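Local coordinates for ThiJ/pfpI family protein (Bacillus anthracis, PDB 3EFE) that is of unproven function but, as a DJ-1/PfpI family member, may act as an amidase, protease or chaperone like some relatives, at residues Leu102-Thr115 with Asn160-Phe172. Residues are numbered along the deposited sequence; the frame is centred on the assembly and turned at random.
Sequences LKIGTIVAAICGAT and NLVTASGIAPLEF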
# COMPACT_ATOMS: atom_id res chain seq x y z
N LEU D 102 10.62 -22.24 7.71
CA LEU D 102 11.07 -21.61 8.95
C LEU D 102 12.29 -22.33 9.47
O LEU D 102 13.17 -21.66 9.94
CB LEU D 102 9.97 -21.56 10.05
CG LEU D 102 8.97 -20.40 9.95
CD1 LEU D 102 7.60 -20.76 10.58
CD2 LEU D 102 9.58 -19.18 10.56
N LYS D 103 12.32 -23.67 9.33
CA LYS D 103 13.46 -24.59 9.68
C LYS D 103 14.79 -24.33 8.96
O LYS D 103 15.82 -24.20 9.64
CB LYS D 103 13.13 -26.07 9.44
CG LYS D 103 12.06 -26.64 10.35
CD LYS D 103 11.69 -28.12 10.01
CE LYS D 103 10.11 -28.42 10.26
NZ LYS D 103 9.67 -28.47 11.70
N ILE D 104 14.78 -24.32 7.62
CA ILE D 104 15.98 -23.99 6.86
C ILE D 104 16.47 -22.56 7.08
O ILE D 104 17.62 -22.21 6.78
CB ILE D 104 15.86 -24.28 5.32
CG1 ILE D 104 17.32 -24.39 4.72
CG2 ILE D 104 14.90 -23.24 4.55
CD1 ILE D 104 17.48 -25.34 3.53
N GLY D 105 15.61 -21.70 7.60
CA GLY D 105 16.00 -20.34 8.02
C GLY D 105 15.52 -19.24 7.09
O GLY D 105 16.04 -18.14 7.08
N THR D 106 14.47 -19.52 6.33
CA THR D 106 13.91 -18.48 5.48
C THR D 106 13.18 -17.47 6.37
O THR D 106 12.50 -17.88 7.32
CB THR D 106 13.04 -19.01 4.36
OG1 THR D 106 11.72 -18.66 4.60
CG2 THR D 106 13.14 -20.47 4.20
N ILE D 107 13.43 -16.16 6.16
CA ILE D 107 12.78 -15.08 6.92
C ILE D 107 11.30 -15.07 6.46
O ILE D 107 11.02 -14.92 5.27
CB ILE D 107 13.39 -13.68 6.63
CG1 ILE D 107 14.93 -13.69 6.74
CG2 ILE D 107 12.72 -12.54 7.46
CD1 ILE D 107 15.47 -14.20 8.01
N VAL D 108 10.38 -15.29 7.39
CA VAL D 108 8.95 -15.18 7.05
C VAL D 108 8.31 -13.99 7.75
O VAL D 108 8.49 -13.78 8.94
CB VAL D 108 8.10 -16.55 7.12
CG1 VAL D 108 8.93 -17.70 7.58
CG2 VAL D 108 6.74 -16.35 7.84
N ALA D 109 7.65 -13.18 6.95
CA ALA D 109 7.07 -11.91 7.37
C ALA D 109 5.58 -12.04 7.12
O ALA D 109 5.20 -12.13 5.93
CB ALA D 109 7.65 -10.76 6.54
N ALA D 110 4.78 -12.09 8.22
CA ALA D 110 3.29 -12.28 8.22
C ALA D 110 2.62 -11.06 8.80
O ALA D 110 3.01 -10.57 9.83
CB ALA D 110 2.89 -13.47 9.07
N ILE D 111 1.59 -10.57 8.17
CA ILE D 111 0.92 -9.36 8.65
C ILE D 111 -0.56 -9.74 8.70
O ILE D 111 -1.06 -10.47 7.85
CB ILE D 111 1.23 -8.08 7.79
CG1 ILE D 111 0.57 -6.86 8.39
CG2 ILE D 111 0.85 -8.27 6.22
CD1 ILE D 111 1.21 -5.59 8.06
N CYS D 112 -1.20 -9.35 9.79
CA CYS D 112 -2.62 -9.28 9.89
C CYS D 112 -3.22 -10.69 9.94
O CYS D 112 -2.77 -11.47 10.73
CB CYS D 112 -3.18 -8.38 8.80
SG CYS D 112 -5.01 -8.00 8.99
N GLY D 113 -4.17 -11.04 9.10
CA GLY D 113 -4.73 -12.40 9.17
C GLY D 113 -3.75 -13.50 8.82
O GLY D 113 -3.99 -14.63 9.17
N ALA D 114 -2.63 -13.20 8.12
CA ALA D 114 -1.59 -14.26 7.92
C ALA D 114 -0.98 -14.75 9.27
O ALA D 114 -0.61 -15.88 9.43
CB ALA D 114 -0.54 -13.80 6.93
N THR D 115 -0.87 -13.84 10.20
CA THR D 115 -0.48 -14.07 11.60
C THR D 115 -1.32 -15.14 12.35
O THR D 115 -0.77 -16.04 13.00
CB THR D 115 -0.63 -12.70 12.25
OG1 THR D 115 0.64 -12.03 12.26
CG2 THR D 115 -1.21 -12.74 13.44
N ASN D 160 13.98 -15.36 12.64
CA ASN D 160 13.66 -15.23 11.21
C ASN D 160 12.15 -15.14 10.95
O ASN D 160 11.67 -15.55 9.89
CB ASN D 160 14.25 -16.43 10.44
CG ASN D 160 13.59 -17.78 10.84
OD1 ASN D 160 13.42 -18.07 12.04
ND2 ASN D 160 13.23 -18.58 9.83
N LEU D 161 11.41 -14.63 11.95
CA LEU D 161 9.98 -14.38 11.83
C LEU D 161 9.67 -12.93 12.20
O LEU D 161 10.10 -12.43 13.24
CB LEU D 161 9.19 -15.31 12.73
CG LEU D 161 7.67 -15.05 12.80
CD1 LEU D 161 6.93 -15.71 11.61
CD2 LEU D 161 7.13 -15.52 14.14
N VAL D 162 8.92 -12.25 11.33
CA VAL D 162 8.36 -10.94 11.66
C VAL D 162 6.82 -11.07 11.54
O VAL D 162 6.31 -11.58 10.56
CB VAL D 162 8.95 -9.80 10.73
CG1 VAL D 162 8.37 -8.48 11.10
CG2 VAL D 162 10.48 -9.76 10.85
N THR D 163 6.12 -10.66 12.59
CA THR D 163 4.64 -10.56 12.59
C THR D 163 4.22 -9.09 12.88
O THR D 163 4.95 -8.32 13.53
CB THR D 163 4.02 -11.46 13.61
OG1 THR D 163 4.72 -11.28 14.84
CG2 THR D 163 4.05 -12.91 13.16
N ALA D 164 3.05 -8.73 12.42
CA ALA D 164 2.58 -7.38 12.67
C ALA D 164 1.07 -7.33 12.60
O ALA D 164 0.44 -8.13 11.93
CB ALA D 164 3.18 -6.40 11.61
N SER D 165 0.53 -6.34 13.24
CA SER D 165 -0.82 -5.94 12.97
C SER D 165 -1.04 -5.34 11.56
O SER D 165 -0.16 -4.69 11.07
CB SER D 165 -1.27 -4.91 14.02
OG SER D 165 -2.66 -4.75 13.94
N GLY D 166 -2.26 -5.49 10.99
CA GLY D 166 -2.68 -4.92 9.73
C GLY D 166 -2.71 -3.42 9.69
O GLY D 166 -2.48 -2.80 8.60
N ILE D 167 -2.86 -2.80 10.86
CA ILE D 167 -2.81 -1.34 10.89
C ILE D 167 -1.40 -0.76 10.91
O ILE D 167 -1.24 0.44 10.86
CB ILE D 167 -3.66 -0.71 12.02
CG1 ILE D 167 -3.07 -1.04 13.41
CG2 ILE D 167 -5.15 -1.20 11.91
CD1 ILE D 167 -4.08 -0.89 14.50
N ALA D 168 -0.39 -1.61 10.94
CA ALA D 168 1.00 -1.18 11.12
C ALA D 168 1.90 -1.63 9.94
O ALA D 168 2.94 -2.26 10.15
CB ALA D 168 1.53 -1.77 12.46
N PRO D 169 1.54 -1.25 8.68
CA PRO D 169 2.42 -1.62 7.55
C PRO D 169 3.83 -0.99 7.49
O PRO D 169 4.76 -1.61 6.93
CB PRO D 169 1.59 -1.26 6.32
CG PRO D 169 0.49 -0.40 6.79
CD PRO D 169 0.34 -0.51 8.24
N LEU D 170 4.00 0.23 8.01
CA LEU D 170 5.32 0.91 8.03
C LEU D 170 6.23 0.25 8.99
O LEU D 170 7.44 0.09 8.70
CB LEU D 170 5.21 2.33 8.54
CG LEU D 170 5.39 3.60 7.71
CD1 LEU D 170 5.54 4.87 8.63
CD2 LEU D 170 6.58 3.44 6.73
N GLU D 171 5.69 -0.03 10.19
CA GLU D 171 6.41 -0.76 11.22
C GLU D 171 6.79 -2.18 10.75
O GLU D 171 7.91 -2.65 11.01
CB GLU D 171 5.55 -0.88 12.53
CG GLU D 171 5.51 0.34 13.33
CD GLU D 171 4.59 1.41 12.75
OE1 GLU D 171 3.68 1.12 11.86
OE2 GLU D 171 4.77 2.55 13.24
N PHE D 172 5.81 -2.87 10.14
CA PHE D 172 6.03 -4.15 9.48
C PHE D 172 7.19 -4.05 8.50
O PHE D 172 8.11 -4.87 8.54
CB PHE D 172 4.75 -4.60 8.81
CG PHE D 172 4.83 -5.96 8.07
CD1 PHE D 172 5.15 -7.14 8.75
CD2 PHE D 172 4.57 -6.04 6.71
CE1 PHE D 172 5.17 -8.34 8.09
CE2 PHE D 172 4.65 -7.25 6.04
CZ PHE D 172 4.87 -8.41 6.74
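Asn160 opens the contact by bridging the end of helix 92-104 and the loop residue just before strand 107-111 with one amide nitrogen. Its ND2 gives one hydrogen bond to Leu102 O (3.1 Å), in the carbonyl plane and on a lone pair. The other goes to Thr106 O at 2.7 Å, with the donor well above that carbonyl plane. CG sits between the backbone N and the carbonyl carbon (chi1 65°), which turns the amide to the Schellman turn at Gly105. Ile107 CD1 packs on Asn160 CB at 3.5 Å, and Val108 N binds Asn160 O.

From here strands 107-111 and 161-164 run parallel, their directions 7° apart. Leu161 CD1 meets Val108 CG2 (3.8 Å) on the face shared with Ala110 and Thr163. Val162 N binds Val108 O, and Val162 O takes Ala110 N. Thr163 CG2 lies 3.6 Å from Thr115 OG1, a buried hydroxyl with no polar partner in the model, whereas Thr163 OG1 bonds Thr130 N. The bond from Ala164 N to Ala110 O is weak. Cys112 N to Ala164 O closes the series.

Past the strand, Gly166 CA lies 3.6 Å from Cys112 CB, in a type I turn from Ser165 to Ala168. Cys112, with positive phi between strand 107-111 and helix 113-119, is consistent with the family's nucleophile elbow; its side chain also touches Glu20.

Phe172 then folds back from helix 169-179 over the face that carries Ala109, Val162, Ile111 and Ala164. Ile111 CB stands over the ring centre in a CH-pi contact, 3.8 Å from the centroid. With CG1 anti to the backbone N (chi1 -177°), Ile111 brings CD1 to Phe172 CG. Ala109 CB touches Phe172 CZ at 3.6 Å.

The pair belongs to the central sheet of the family's alpha/beta fold. Strand 77-80 borders 107-111, strand 155-158 runs antiparallel beside 161-164, and helix 18-30 packs on Ile111 and Phe172.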